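Local coordinates for phosphatidylglycerophosphatase and protein-tyrosine phosphatase 1 (PDB 3RGO) that dephosphorylates the lipid phosphatidylglycerophosphate to phosphatidylglycerol, a step on the way to cardiolipin in mitochondria, at residues A[7-12]-A[92-97]; A[3-8]-A[127-132]; A[30-35]-A[56-61]. One frame throughout, in Å; residues are numbered along the deposited sequence.

Interaction 1: A[7-12]-A[92-97]. With SO4 (sulfate ion), chain B.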
ATOM      1  N   HIS A   7     -10.537   2.239   7.410  1.00 41.91           N
ATOM      2  CA  HIS A   7     -11.620   2.707   6.552  1.00 45.79           C
ATOM      3  C   HIS A   7     -11.149   3.019   5.123  1.00 43.16           C
ATOM      4  O   HIS A   7     -11.952   3.032   4.194  1.00 40.53           O
ATOM      5  CB  HIS A   7     -12.302   3.930   7.181  1.00 53.26           C
ATOM      6  CG  HIS A   7     -13.602   4.298   6.533  1.00 65.07           C
ATOM      7  ND1 HIS A   7     -13.710   5.308   5.602  1.00 69.79           N
ATOM      8  CD2 HIS A   7     -14.848   3.788   6.684  1.00 71.96           C
ATOM      9  CE1 HIS A   7     -14.970   5.407   5.208  1.00 74.06           C
ATOM     10  NE2 HIS A   7     -15.678   4.496   5.848  1.00 75.11           N
ATOM     11  N   THR A   8      -9.850   3.266   4.952  1.00 40.51           N
ATOM     12  CA  THR A   8      -9.301   3.637   3.643  1.00 40.54           C
ATOM     13  C   THR A   8      -8.539   2.497   2.969  1.00 40.34           C
ATOM     14  O   THR A   8      -8.796   2.151   1.814  1.00 41.02           O
ATOM     15  CB  THR A   8      -8.332   4.847   3.741  1.00 41.58           C
ATOM     16  OG1 THR A   8      -9.016   5.987   4.274  1.00 42.80           O
ATOM     17  CG2 THR A   8      -7.770   5.203   2.369  1.00 39.64           C
ATOM     18  N   VAL A   9      -7.600   1.912   3.700  1.00 36.19           N
ATOM     19  CA  VAL A   9      -6.638   0.999   3.093  1.00 34.04           C
ATOM     20  C   VAL A   9      -6.999  -0.476   3.212  1.00 35.56           C
ATOM     21  O   VAL A   9      -7.437  -0.940   4.261  1.00 39.44           O
ATOM     22  CB  VAL A   9      -5.229   1.231   3.665  1.00 34.34           C
ATOM     23  CG1 VAL A   9      -4.276   0.110   3.238  1.00 30.38           C
ATOM     24  CG2 VAL A   9      -4.715   2.593   3.231  1.00 31.09           C
ATOM     25  N   LEU A  10      -6.818  -1.202   2.113  1.00 35.20           N
ATOM     26  CA  LEU A  10      -6.833  -2.655   2.142  1.00 33.37           C
ATOM     27  C   LEU A  10      -5.485  -3.177   1.657  1.00 36.29           C
ATOM     28  O   LEU A  10      -4.841  -2.567   0.801  1.00 35.56           O
ATOM     29  CB  LEU A  10      -7.963  -3.213   1.274  1.00 35.90           C
ATOM     30  CG  LEU A  10      -9.363  -2.686   1.607  1.00 39.37           C
ATOM     31  CD1 LEU A  10      -9.732  -1.531   0.684  1.00 40.21           C
ATOM     32  CD2 LEU A  10     -10.389  -3.804   1.507  1.00 42.64           C
ATOM     33  N   LEU A  11      -5.064  -4.300   2.227  1.00 36.77           N
ATOM     34  CA  LEU A  11      -3.803  -4.942   1.879  1.00 36.56           C
ATOM     35  C   LEU A  11      -4.090  -6.385   1.467  1.00 38.75           C
ATOM     36  O   LEU A  11      -4.725  -7.130   2.213  1.00 41.82           O
ATOM     37  CB  LEU A  11      -2.855  -4.922   3.079  1.00 34.89           C
ATOM     38  CG  LEU A  11      -1.597  -5.791   2.991  1.00 34.49           C
ATOM     39  CD1 LEU A  11      -0.644  -5.287   1.915  1.00 32.63           C
ATOM     40  CD2 LEU A  11      -0.895  -5.871   4.339  1.00 37.55           C
ATOM     41  N   GLY A  12      -3.635  -6.777   0.280  1.00 36.42           N
ATOM     42  CA  GLY A  12      -3.886  -8.126  -0.207  1.00 37.30           C
ATOM     43  C   GLY A  12      -2.980  -8.593  -1.330  1.00 39.44           C
ATOM     44  O   GLY A  12      -2.115  -7.856  -1.801  1.00 37.27           O
ATOM     45  N   VAL A  92      -8.446   2.370  -0.974  1.00 37.22           N
ATOM     46  CA  VAL A  92      -7.309   2.051  -1.821  1.00 40.34           C
ATOM     47  C   VAL A  92      -6.831   0.640  -1.523  1.00 37.59           C
ATOM     48  O   VAL A  92      -6.628   0.277  -0.363  1.00 39.01           O
ATOM     49  CB  VAL A  92      -6.142   3.040  -1.602  1.00 43.33           C
ATOM     50  CG1 VAL A  92      -4.902   2.581  -2.363  1.00 38.54           C
ATOM     51  CG2 VAL A  92      -6.550   4.442  -2.030  1.00 44.70           C
ATOM     52  N   TYR A  93      -6.666  -0.150  -2.579  1.00 34.94           N
ATOM     53  CA  TYR A  93      -6.146  -1.507  -2.472  1.00 34.20           C
ATOM     54  C   TYR A  93      -4.647  -1.473  -2.739  1.00 37.05           C
ATOM     55  O   TYR A  93      -4.205  -0.983  -3.780  1.00 36.08           O
ATOM     56  CB  TYR A  93      -6.849  -2.407  -3.491  1.00 33.27           C
ATOM     57  CG  TYR A  93      -6.623  -3.893  -3.327  1.00 35.69           C
ATOM     58  CD1 TYR A  93      -5.480  -4.507  -3.836  1.00 36.13           C
ATOM     59  CD2 TYR A  93      -7.576  -4.697  -2.704  1.00 41.50           C
ATOM     60  CE1 TYR A  93      -5.288  -5.876  -3.708  1.00 38.20           C
ATOM     61  CE2 TYR A  93      -7.393  -6.069  -2.574  1.00 36.87           C
ATOM     62  CZ  TYR A  93      -6.247  -6.651  -3.076  1.00 39.41           C
ATOM     63  OH  TYR A  93      -6.063  -8.012  -2.948  1.00 44.03           O
ATOM     64  N   VAL A  94      -3.873  -1.991  -1.791  1.00 36.07           N
ATOM     65  CA  VAL A  94      -2.420  -1.961  -1.869  1.00 32.01           C
ATOM     66  C   VAL A  94      -1.900  -3.377  -2.042  1.00 34.47           C
ATOM     67  O   VAL A  94      -2.207  -4.260  -1.241  1.00 34.91           O
ATOM     68  CB  VAL A  94      -1.811  -1.350  -0.576  1.00 32.76           C
ATOM     69  CG1 VAL A  94      -0.301  -1.251  -0.679  1.00 32.44           C
ATOM     70  CG2 VAL A  94      -2.411   0.019  -0.305  1.00 30.58           C
ATOM     71  N   HIS A  95      -1.114  -3.601  -3.091  1.00 34.81           N
ATOM     72  CA  HIS A  95      -0.614  -4.943  -3.354  1.00 31.48           C
ATOM     73  C   HIS A  95       0.737  -4.984  -4.038  1.00 32.41           C
ATOM     74  O   HIS A  95       1.171  -4.033  -4.683  1.00 31.51           O
ATOM     75  CB  HIS A  95      -1.608  -5.723  -4.228  1.00 31.66           C
ATOM     76  CG  HIS A  95      -1.598  -5.298  -5.665  1.00 31.16           C
ATOM     77  ND1 HIS A  95      -0.795  -5.895  -6.613  1.00 34.12           N
ATOM     78  CD2 HIS A  95      -2.279  -4.320  -6.311  1.00 32.17           C
ATOM     79  CE1 HIS A  95      -0.987  -5.310  -7.783  1.00 35.44           C
ATOM     80  NE2 HIS A  95      -1.883  -4.351  -7.626  1.00 36.41           N
ATOM     81  N   CYS A  96       1.392  -6.125  -3.887  1.00 36.70           N
ATOM     82  CA  CYS A  96       2.467  -6.519  -4.766  1.00 37.29           C
ATOM     83  C   CYS A  96       2.053  -7.891  -5.287  1.00 39.95           C
ATOM     84  O   CYS A  96       1.150  -7.993  -6.125  1.00 43.44           O
ATOM     85  CB  CYS A  96       3.800  -6.569  -4.016  1.00 34.30           C
ATOM     86  SG  CYS A  96       5.225  -6.859  -5.087  1.00 40.05           S
ATOM     87  N   LYS A  97       2.665  -8.942  -4.756  1.00 37.56           N
ATOM     88  CA  LYS A  97       2.307 -10.305  -5.142  1.00 45.81           C
ATOM     89  C   LYS A  97       1.463 -11.001  -4.080  1.00 45.52           C
ATOM     90  O   LYS A  97       0.284 -11.272  -4.288  1.00 46.13           O
ATOM     91  CB  LYS A  97       3.565 -11.139  -5.413  1.00 54.82           C
ATOM     92  CG  LYS A  97       4.333 -10.747  -6.666  1.00 58.79           C
ATOM     93  CD  LYS A  97       5.463 -11.738  -6.931  1.00 65.33           C
ATOM     94  CE  LYS A  97       4.931 -13.163  -7.036  1.00 67.27           C
ATOM     95  NZ  LYS A  97       6.022 -14.168  -7.227  1.00 71.67           N
TER
HETATM   96  S   SO4 B   1       4.738  -8.909  -1.340  1.00 44.58           S
HETATM   97  O1  SO4 B   1       6.177  -8.715  -1.190  1.00 44.49           O
HETATM   98  O2  SO4 B   1       4.259  -9.880  -0.361  1.00 38.98           O
HETATM   99  O3  SO4 B   1       4.058  -7.636  -1.147  1.00 43.11           O
HETATM  100  O4  SO4 B   1       4.449  -9.420  -2.679  1.00 42.08           O
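Leu10 is gripped at both ends of its backbone by the segment 92-97: its N donates to Val92 O at 2.9 Å and its O accepts from Val94 N at 2.8 Å. This is parallel strand pairing inside the central sheet of a dual-specificity phosphatase, and the strand holding Val92 and Val94 runs straight into the phosphate-binding P-loop. Thr8 O takes Val92 N at 2.8 Å at the start of the pairing, while at its end Gly12 N reaches Val94 O over a longer 3.3 Å. On the face that carries Val9 and Val94, Val9 CG1 meets Val94 CG2 at 4.0 Å. On the other face Tyr93 CG stands anti to the backbone N (chi1 -168°), and farther out its OH lies 3.5 Å from Gly12 CA; a CB on Gly12 would collide with that oxygen, which is hydrogen-bonded to Ala13 O.

A second shell holds this layer in place. Helix 102-115 covers Val9 and Leu11 through Tyr110 and Ser103, and strand 29-35 flanks strand 91-95 on its other side. Beyond the strand comes Cys96, the predicted phosphocysteine nucleophile, followed by Lys97, whose N binds sulfate O4 at 2.8 Å. Ala98, Arg100, Arg102 and Ser103 also hold the ion, consistent with the place of a substrate phosphate. Next to the nucleophile in sequence, His95 ND1 donates in its ring plane to Cys96 O, 2.9 Å away and nearly straight at 175°.

Interaction 2: A[3-8]-A[127-132]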
ATOM      1  N   HIS A   3      -7.126  -8.184   3.286  1.00 43.36           N
ATOM      2  CA  HIS A   3      -7.704  -7.762   4.554  1.00 45.06           C
ATOM      3  C   HIS A   3      -7.861  -6.246   4.575  1.00 45.58           C
ATOM      4  O   HIS A   3      -6.995  -5.516   4.085  1.00 43.93           O
ATOM      5  CB  HIS A   3      -6.803  -8.175   5.722  1.00 49.20           C
ATOM      6  CG  HIS A   3      -6.724  -9.654   5.939  1.00 50.25           C
ATOM      7  ND1 HIS A   3      -5.801 -10.453   5.299  1.00 49.63           N
ATOM      8  CD2 HIS A   3      -7.443 -10.476   6.739  1.00 52.80           C
ATOM      9  CE1 HIS A   3      -5.959 -11.705   5.690  1.00 53.14           C
ATOM     10  NE2 HIS A   3      -6.951 -11.746   6.563  1.00 53.97           N
ATOM     11  N   ARG A   4      -8.958  -5.769   5.149  1.00 46.83           N
ATOM     12  CA  ARG A   4      -9.116  -4.340   5.380  1.00 40.32           C
ATOM     13  C   ARG A   4      -8.240  -3.910   6.555  1.00 41.52           C
ATOM     14  O   ARG A   4      -8.247  -4.548   7.612  1.00 37.98           O
ATOM     15  CB  ARG A   4     -10.580  -3.978   5.640  1.00 44.93           C
ATOM     16  CG  ARG A   4     -10.770  -2.531   6.081  1.00 49.94           C
ATOM     17  CD  ARG A   4     -12.230  -2.107   6.036  1.00 52.34           C
ATOM     18  NE  ARG A   4     -12.793  -2.192   4.690  1.00 49.15           N
ATOM     19  CZ  ARG A   4     -12.646  -1.257   3.755  1.00 49.42           C
ATOM     20  NH1 ARG A   4     -11.936  -0.163   4.008  1.00 46.08           N
ATOM     21  NH2 ARG A   4     -13.204  -1.420   2.560  1.00 45.23           N
ATOM     22  N   ILE A   5      -7.479  -2.836   6.362  1.00 38.63           N
ATOM     23  CA  ILE A   5      -6.599  -2.321   7.406  1.00 37.95           C
ATOM     24  C   ILE A   5      -7.316  -1.246   8.220  1.00 37.87           C
ATOM     25  O   ILE A   5      -7.283  -1.251   9.454  1.00 36.60           O
ATOM     26  CB  ILE A   5      -5.297  -1.745   6.813  1.00 36.49           C
ATOM     27  CG1 ILE A   5      -4.551  -2.822   6.013  1.00 38.92           C
ATOM     28  CG2 ILE A   5      -4.412  -1.187   7.916  1.00 36.00           C
ATOM     29  CD1 ILE A   5      -4.134  -4.036   6.838  1.00 39.82           C
ATOM     30  N   ASP A   6      -7.955  -0.319   7.515  1.00 36.83           N
ATOM     31  CA  ASP A   6      -8.832   0.662   8.142  1.00 36.31           C
ATOM     32  C   ASP A   6      -9.897   1.109   7.142  1.00 39.40           C
ATOM     33  O   ASP A   6     -10.140   0.430   6.143  1.00 40.61           O
ATOM     34  CB  ASP A   6      -8.049   1.848   8.741  1.00 41.31           C
ATOM     35  CG  ASP A   6      -7.324   2.684   7.691  1.00 41.14           C
ATOM     36  OD1 ASP A   6      -7.589   2.515   6.485  1.00 40.52           O
ATOM     37  OD2 ASP A   6      -6.490   3.531   8.085  1.00 40.45           O
ATOM     38  N   HIS A   7     -10.537   2.239   7.410  1.00 41.91           N
ATOM     39  CA  HIS A   7     -11.620   2.707   6.552  1.00 45.79           C
ATOM     40  C   HIS A   7     -11.149   3.019   5.123  1.00 43.16           C
ATOM     41  O   HIS A   7     -11.952   3.032   4.194  1.00 40.53           O
ATOM     42  CB  HIS A   7     -12.302   3.930   7.181  1.00 53.26           C
ATOM     43  CG  HIS A   7     -13.602   4.298   6.533  1.00 65.07           C
ATOM     44  ND1 HIS A   7     -13.710   5.308   5.602  1.00 69.79           N
ATOM     45  CD2 HIS A   7     -14.848   3.788   6.684  1.00 71.96           C
ATOM     46  CE1 HIS A   7     -14.970   5.407   5.208  1.00 74.06           C
ATOM     47  NE2 HIS A   7     -15.678   4.496   5.848  1.00 75.11           N
ATOM     48  N   THR A   8      -9.850   3.266   4.952  1.00 40.51           N
ATOM     49  CA  THR A   8      -9.301   3.637   3.643  1.00 40.54           C
ATOM     50  C   THR A   8      -8.539   2.497   2.969  1.00 40.34           C
ATOM     51  O   THR A   8      -8.796   2.151   1.814  1.00 41.02           O
ATOM     52  CB  THR A   8      -8.332   4.847   3.741  1.00 41.58           C
ATOM     53  OG1 THR A   8      -9.016   5.987   4.274  1.00 42.80           O
ATOM     54  CG2 THR A   8      -7.770   5.203   2.369  1.00 39.64           C
ATOM     55  N   ALA A 127       0.123  -7.056  11.342  1.00 44.38           N
ATOM     56  CA  ALA A 127       0.264  -8.492  11.595  1.00 42.89           C
ATOM     57  C   ALA A 127      -0.867  -9.041  12.463  1.00 47.46           C
ATOM     58  O   ALA A 127      -1.150 -10.239  12.446  1.00 49.39           O
ATOM     59  CB  ALA A 127       1.624  -8.798  12.220  1.00 43.22           C
ATOM     60  N   LYS A 128      -1.517  -8.163  13.219  1.00 50.12           N
ATOM     61  CA  LYS A 128      -2.642  -8.572  14.051  1.00 54.72           C
ATOM     62  C   LYS A 128      -3.854  -8.886  13.177  1.00 54.81           C
ATOM     63  O   LYS A 128      -4.747  -9.638  13.575  1.00 56.85           O
ATOM     64  CB  LYS A 128      -2.983  -7.479  15.067  1.00 58.58           C
ATOM     65  CG  LYS A 128      -3.851  -7.943  16.225  1.00 61.29           C
ATOM     66  CD  LYS A 128      -4.058  -6.826  17.238  1.00 62.16           C
ATOM     67  CE  LYS A 128      -2.736  -6.324  17.802  1.00 66.28           C
ATOM     68  NZ  LYS A 128      -2.054  -7.339  18.656  1.00 69.97           N
ATOM     69  N   ILE A 129      -3.869  -8.314  11.977  1.00 51.97           N
ATOM     70  CA  ILE A 129      -4.982  -8.486  11.051  1.00 48.96           C
ATOM     71  C   ILE A 129      -4.685  -9.522   9.969  1.00 48.31           C
ATOM     72  O   ILE A 129      -5.523 -10.371   9.666  1.00 48.93           O
ATOM     73  CB  ILE A 129      -5.347  -7.159  10.361  1.00 44.13           C
ATOM     74  CG1 ILE A 129      -5.830  -6.143  11.395  1.00 44.93           C
ATOM     75  CG2 ILE A 129      -6.407  -7.393   9.275  1.00 37.40           C
ATOM     76  CD1 ILE A 129      -5.923  -4.728  10.861  1.00 48.04           C
ATOM     77  N   ARG A 130      -3.491  -9.443   9.390  1.00 46.58           N
ATOM     78  CA  ARG A 130      -3.125 -10.303   8.269  1.00 48.97           C
ATOM     79  C   ARG A 130      -1.911 -11.171   8.597  1.00 50.05           C
ATOM     80  O   ARG A 130      -0.911 -10.686   9.120  1.00 48.15           O
ATOM     81  CB  ARG A 130      -2.866  -9.454   7.022  1.00 46.98           C
ATOM     82  CG  ARG A 130      -2.539 -10.249   5.768  1.00 46.73           C
ATOM     83  CD  ARG A 130      -2.669  -9.376   4.528  1.00 41.93           C
ATOM     84  NE  ARG A 130      -2.257 -10.075   3.314  1.00 40.66           N
ATOM     85  CZ  ARG A 130      -3.049 -10.870   2.597  1.00 40.67           C
ATOM     86  NH1 ARG A 130      -4.303 -11.074   2.971  1.00 40.35           N
ATOM     87  NH2 ARG A 130      -2.584 -11.463   1.504  1.00 37.97           N
ATOM     88  N   SER A 131      -2.006 -12.458   8.275  1.00 52.46           N
ATOM     89  CA  SER A 131      -0.982 -13.425   8.648  1.00 52.61           C
ATOM     90  C   SER A 131       0.240 -13.386   7.730  1.00 49.42           C
ATOM     91  O   SER A 131       0.175 -12.888   6.603  1.00 48.31           O
ATOM     92  CB  SER A 131      -1.570 -14.837   8.647  1.00 58.37           C
ATOM     93  OG  SER A 131      -1.758 -15.299   7.318  1.00 62.24           O
ATOM     94  N   HIS A 132       1.349 -13.919   8.230  1.00 44.57           N
ATOM     95  CA  HIS A 132       2.580 -14.051   7.452  1.00 47.89           C
ATOM     96  C   HIS A 132       3.146 -12.721   6.947  1.00 44.74           C
ATOM     97  O   HIS A 132       3.817 -12.670   5.913  1.00 42.35           O
ATOM     98  CB  HIS A 132       2.383 -15.037   6.299  1.00 55.87           C
ATOM     99  CG  HIS A 132       1.936 -16.395   6.743  1.00 66.29           C
ATOM    100  ND1 HIS A 132       2.802 -17.328   7.270  1.00 71.85           N
ATOM    101  CD2 HIS A 132       0.711 -16.974   6.747  1.00 71.71           C
ATOM    102  CE1 HIS A 132       2.131 -18.425   7.578  1.00 76.09           C
ATOM    103  NE2 HIS A 132       0.861 -18.236   7.270  1.00 76.66           N
TER
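Arg130 touches the ring of His3 with its CA, its aliphatic carbons and NH1. Its CA lies over one face of the imidazole, 4.1 Å from the ring centroid, in a CH-pi contact. CB comes next, 3.5 Å from His3 ND1. With CG anti to the backbone N (chi1 -177°), the chain then continues extended, CG passing 3.3 Å from His3 ND1 and CD 3.4 Å from the same nitrogen. At the tip the guanidinium, turned 61° against the ring, offers NH1 to His3 ND1 at 2.8 Å; the acceptor lies in the guanidinium plane, whereas the donor is tilted from that of the ring. Taking this bond at ND1 would favour a ring proton on NE2. NE and NH2 are occupied by Gly99 O and Ala98 O, so backbone oxygens of the P-loop help fix the group's rotation.

Ile129 adds a second point of touch. Its O sits 3.4 Å above the same face of the His3 ring, displaced toward the rim, and its CG2 packs on His3 CB at 3.7 Å.

Thus the end of helix 119-129 and the residues after it lie against strand 2-4, one of the two outermost strands. Arg130 also touches Leu11 of the adjoining strand 9-12, while Ile5 reaches Val107 and Leu111 of helix 102-115.

Interaction 3: A[30-35]-A[56-61]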
ATOM      1  N   ARG A  30     -11.418   2.845  -4.994  1.00 46.55           N
ATOM      2  CA  ARG A  30     -11.339   3.777  -6.114  1.00 45.63           C
ATOM      3  C   ARG A  30      -9.893   4.064  -6.485  1.00 41.53           C
ATOM      4  O   ARG A  30      -9.615   4.801  -7.427  1.00 43.99           O
ATOM      5  CB  ARG A  30     -12.070   5.080  -5.786  1.00 48.17           C
ATOM      6  CG  ARG A  30     -13.565   4.900  -5.621  1.00 55.14           C
ATOM      7  CD  ARG A  30     -14.189   4.421  -6.920  1.00 60.75           C
ATOM      8  NE  ARG A  30     -15.385   3.622  -6.683  1.00 67.69           N
ATOM      9  CZ  ARG A  30     -16.588   4.132  -6.442  1.00 75.80           C
ATOM     10  NH1 ARG A  30     -16.753   5.449  -6.396  1.00 76.52           N
ATOM     11  NH2 ARG A  30     -17.625   3.329  -6.241  1.00 77.27           N
ATOM     12  N   GLY A  31      -8.969   3.479  -5.732  1.00 39.43           N
ATOM     13  CA  GLY A  31      -7.558   3.652  -6.003  1.00 37.23           C
ATOM     14  C   GLY A  31      -6.829   2.345  -5.782  1.00 35.94           C
ATOM     15  O   GLY A  31      -7.244   1.522  -4.970  1.00 36.86           O
ATOM     16  N   VAL A  32      -5.750   2.138  -6.519  1.00 34.28           N
ATOM     17  CA  VAL A  32      -4.953   0.935  -6.337  1.00 34.42           C
ATOM     18  C   VAL A  32      -3.482   1.304  -6.410  1.00 36.59           C
ATOM     19  O   VAL A  32      -3.057   2.054  -7.293  1.00 37.61           O
ATOM     20  CB  VAL A  32      -5.321  -0.164  -7.366  1.00 46.77           C
ATOM     21  CG1 VAL A  32      -5.207   0.367  -8.784  1.00 51.52           C
ATOM     22  CG2 VAL A  32      -4.457  -1.420  -7.178  1.00 42.66           C
ATOM     23  N   ILE A  33      -2.718   0.824  -5.437  1.00 35.43           N
ATOM     24  CA  ILE A  33      -1.277   0.995  -5.457  1.00 35.36           C
ATOM     25  C   ILE A  33      -0.673  -0.327  -5.876  1.00 35.14           C
ATOM     26  O   ILE A  33      -0.817  -1.331  -5.182  1.00 35.47           O
ATOM     27  CB  ILE A  33      -0.718   1.422  -4.091  1.00 33.24           C
ATOM     28  CG1 ILE A  33      -1.301   2.781  -3.694  1.00 32.68           C
ATOM     29  CG2 ILE A  33       0.811   1.466  -4.141  1.00 32.50           C
ATOM     30  CD1 ILE A  33      -0.813   3.302  -2.344  1.00 34.13           C
ATOM     31  N   THR A  34      -0.023  -0.327  -7.032  1.00 36.49           N
ATOM     32  CA  THR A  34       0.563  -1.544  -7.579  1.00 38.29           C
ATOM     33  C   THR A  34       2.075  -1.484  -7.492  1.00 39.70           C
ATOM     34  O   THR A  34       2.708  -0.600  -8.061  1.00 45.11           O
ATOM     35  CB  THR A  34       0.141  -1.763  -9.040  1.00 38.61           C
ATOM     36  OG1 THR A  34      -1.284  -1.914  -9.103  1.00 40.24           O
ATOM     37  CG2 THR A  34       0.815  -3.006  -9.616  1.00 40.09           C
ATOM     38  N   MET A  35       2.653  -2.432  -6.771  1.00 41.70           N
ATOM     39  CA  MET A  35       4.093  -2.453  -6.591  1.00 40.43           C
ATOM     40  C   MET A  35       4.723  -3.564  -7.411  1.00 41.05           C
ATOM     41  O   MET A  35       4.196  -4.674  -7.481  1.00 39.19           O
ATOM     42  CB  MET A  35       4.441  -2.602  -5.109  1.00 37.86           C
ATOM     43  CG  MET A  35       4.088  -1.373  -4.287  1.00 40.72           C
ATOM     44  SD  MET A  35       4.009  -1.704  -2.519  1.00 49.23           S
ATOM     45  CE  MET A  35       2.303  -2.218  -2.393  1.00121.73           C
ATOM     46  N   VAL A  56     -11.369   3.224 -11.010  1.00 52.13           N
ATOM     47  CA  VAL A  56     -10.275   3.281 -10.044  1.00 52.04           C
ATOM     48  C   VAL A  56      -8.951   3.727 -10.662  1.00 50.22           C
ATOM     49  O   VAL A  56      -8.559   3.271 -11.734  1.00 49.68           O
ATOM     50  CB  VAL A  56     -10.111   1.962  -9.240  1.00 46.57           C
ATOM     51  CG1 VAL A  56     -11.035   0.893  -9.758  1.00 43.33           C
ATOM     52  CG2 VAL A  56      -8.649   1.500  -9.220  1.00 43.62           C
ATOM     53  N   GLU A  57      -8.282   4.643  -9.971  1.00 48.93           N
ATOM     54  CA  GLU A  57      -6.988   5.151 -10.394  1.00 49.23           C
ATOM     55  C   GLU A  57      -5.872   4.243  -9.881  1.00 45.02           C
ATOM     56  O   GLU A  57      -5.847   3.886  -8.699  1.00 41.98           O
ATOM     57  CB  GLU A  57      -6.787   6.569  -9.856  1.00 47.55           C
ATOM     58  CG  GLU A  57      -5.500   7.241 -10.304  1.00 47.06           C
ATOM     59  CD  GLU A  57      -5.304   8.600  -9.652  1.00 51.63           C
ATOM     60  OE1 GLU A  57      -6.104   8.950  -8.758  1.00 49.60           O
ATOM     61  OE2 GLU A  57      -4.348   9.315 -10.029  1.00 52.04           O
ATOM     62  N   GLN A  58      -4.953   3.879 -10.768  1.00 41.81           N
ATOM     63  CA  GLN A  58      -3.824   3.031 -10.397  1.00 38.50           C
ATOM     64  C   GLN A  58      -2.548   3.844 -10.253  1.00 39.18           C
ATOM     65  O   GLN A  58      -2.193   4.625 -11.138  1.00 42.70           O
ATOM     66  CB  GLN A  58      -3.607   1.921 -11.433  1.00 43.31           C
ATOM     67  CG  GLN A  58      -2.441   0.983 -11.099  1.00 41.09           C
ATOM     68  CD  GLN A  58      -2.211  -0.081 -12.159  1.00 45.01           C
ATOM     69  OE1 GLN A  58      -2.035   0.230 -13.337  1.00 52.25           O
ATOM     70  NE2 GLN A  58      -2.206  -1.344 -11.744  1.00 39.85           N
ATOM     71  N   LEU A  59      -1.872   3.673  -9.123  1.00 35.58           N
ATOM     72  CA  LEU A  59      -0.540   4.229  -8.933  1.00 35.45           C
ATOM     73  C   LEU A  59       0.472   3.084  -8.941  1.00 37.63           C
ATOM     74  O   LEU A  59       0.379   2.159  -8.136  1.00 40.31           O
ATOM     75  CB  LEU A  59      -0.458   5.002  -7.614  1.00 34.87           C
ATOM     76  CG  LEU A  59       0.953   5.310  -7.093  1.00 38.82           C
ATOM     77  CD1 LEU A  59       1.711   6.210  -8.060  1.00 42.11           C
ATOM     78  CD2 LEU A  59       0.883   5.941  -5.706  1.00 38.31           C
ATOM     79  N   ARG A  60       1.425   3.136  -9.864  1.00 34.46           N
ATOM     80  CA  ARG A  60       2.436   2.096  -9.953  1.00 40.39           C
ATOM     81  C   ARG A  60       3.726   2.556  -9.309  1.00 40.21           C
ATOM     82  O   ARG A  60       4.248   3.626  -9.636  1.00 38.70           O
ATOM     83  CB  ARG A  60       2.698   1.701 -11.409  1.00 48.99           C
ATOM     84  CG  ARG A  60       1.712   0.694 -11.966  1.00 54.25           C
ATOM     85  CD  ARG A  60       2.177   0.182 -13.320  1.00 64.43           C
ATOM     86  NE  ARG A  60       2.456   1.281 -14.239  1.00 72.50           N
ATOM     87  CZ  ARG A  60       1.546   1.843 -15.026  1.00 79.82           C
ATOM     88  NH1 ARG A  60       0.293   1.406 -15.013  1.00 82.68           N
ATOM     89  NH2 ARG A  60       1.886   2.841 -15.830  1.00 82.83           N
ATOM     90  N   LEU A  61       4.233   1.748  -8.385  1.00 35.04           N
ATOM     91  CA  LEU A  61       5.485   2.064  -7.718  1.00 38.26           C
ATOM     92  C   LEU A  61       6.456   0.897  -7.848  1.00 41.04           C
ATOM     93  O   LEU A  61       6.050  -0.264  -7.901  1.00 42.42           O
ATOM     94  CB  LEU A  61       5.252   2.399  -6.242  1.00 37.02           C
ATOM     95  CG  LEU A  61       4.386   3.619  -5.936  1.00 38.47           C
ATOM     96  CD1 LEU A  61       4.068   3.684  -4.453  1.00 41.90           C
ATOM     97  CD2 LEU A  61       5.070   4.907  -6.402  1.00 43.01           C
TER
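The amide of Gln58 meets Thr34 at its nitrogen end: NE2 donates to Thr34 OG1 at 2.9 Å, with the oxygen 27° out of the amide plane and the bond noticeably bent. At the other end OE1 takes a weak bond from NH1 of the Arg60 guanidinium. The amide is brought to Thr34 by an extended chain, with CG anti to the backbone N (chi1 -180°), that lies side by side with Val32 and points the same way; Gln58 CB is 3.5 Å from Val32 CG1. Val56 CG2 closes on the same Val32 methyl at 3.6 Å.

Beneath these side chains the backbones pair in parallel, as the two strands of a beta-alpha-beta unit whose helix is 48-53. Glu57 N to Arg30 O starts the pairing. On strand 29-35, Val32 and Thr34 bond to the edge strand through both N and O: Val32 N to Glu57 O and Leu59 N to Val32 O, the latter 2.7 Å, then Thr34 N to Leu59 O and Leu61 N to Thr34 O. On the face that carries Ile33, Leu59 and Leu61, Ile33 CG2 meets Leu61 CD1 at 4.0 Å. Phe81 of helix 72-88 covers Ile33 and Leu59, and Met106 of helix 102-115 covers Leu61 and Met35.

An alanine in place of Gln58 would remove the amide and CG, and would probably leave Thr34 OG1 without its bond from the edge strand and a gap beside Val32 CG1.

Thr34 OG1 is also hydrogen-bonded to His95 NE2, so one hydroxyl joins the edge strand to the residue just before Cys96. Gln58, Thr34 and His95 thus form a chain of hydrogen bonds on one face, in which Gln58 is likely to help orient the Thr34 hydroxyl and so, perhaps, His95.

From the N terminus, strand 2-4 enters interaction 2, which closes the longest loop by reaching across to 127-132. Residues 7-12 follow at once, sharing His7 and Thr8 with it, and interaction 1 closes a shorter loop at 92-97. Interaction 3, between 30-35 and 56-61, is the most local and lies within both, so the three nest and none cross. Each touches the same five-stranded sheet: interaction 2 brings the end of helix 119-129 to one outermost strand, interaction 1 joins inner strands, and interaction 3 adds the other outermost strand. Tyr93 backbone bonds to Gly31 and Ile33 connect interactions 1 and 3; the His3 N to Leu11 O bond connects 1 and 2.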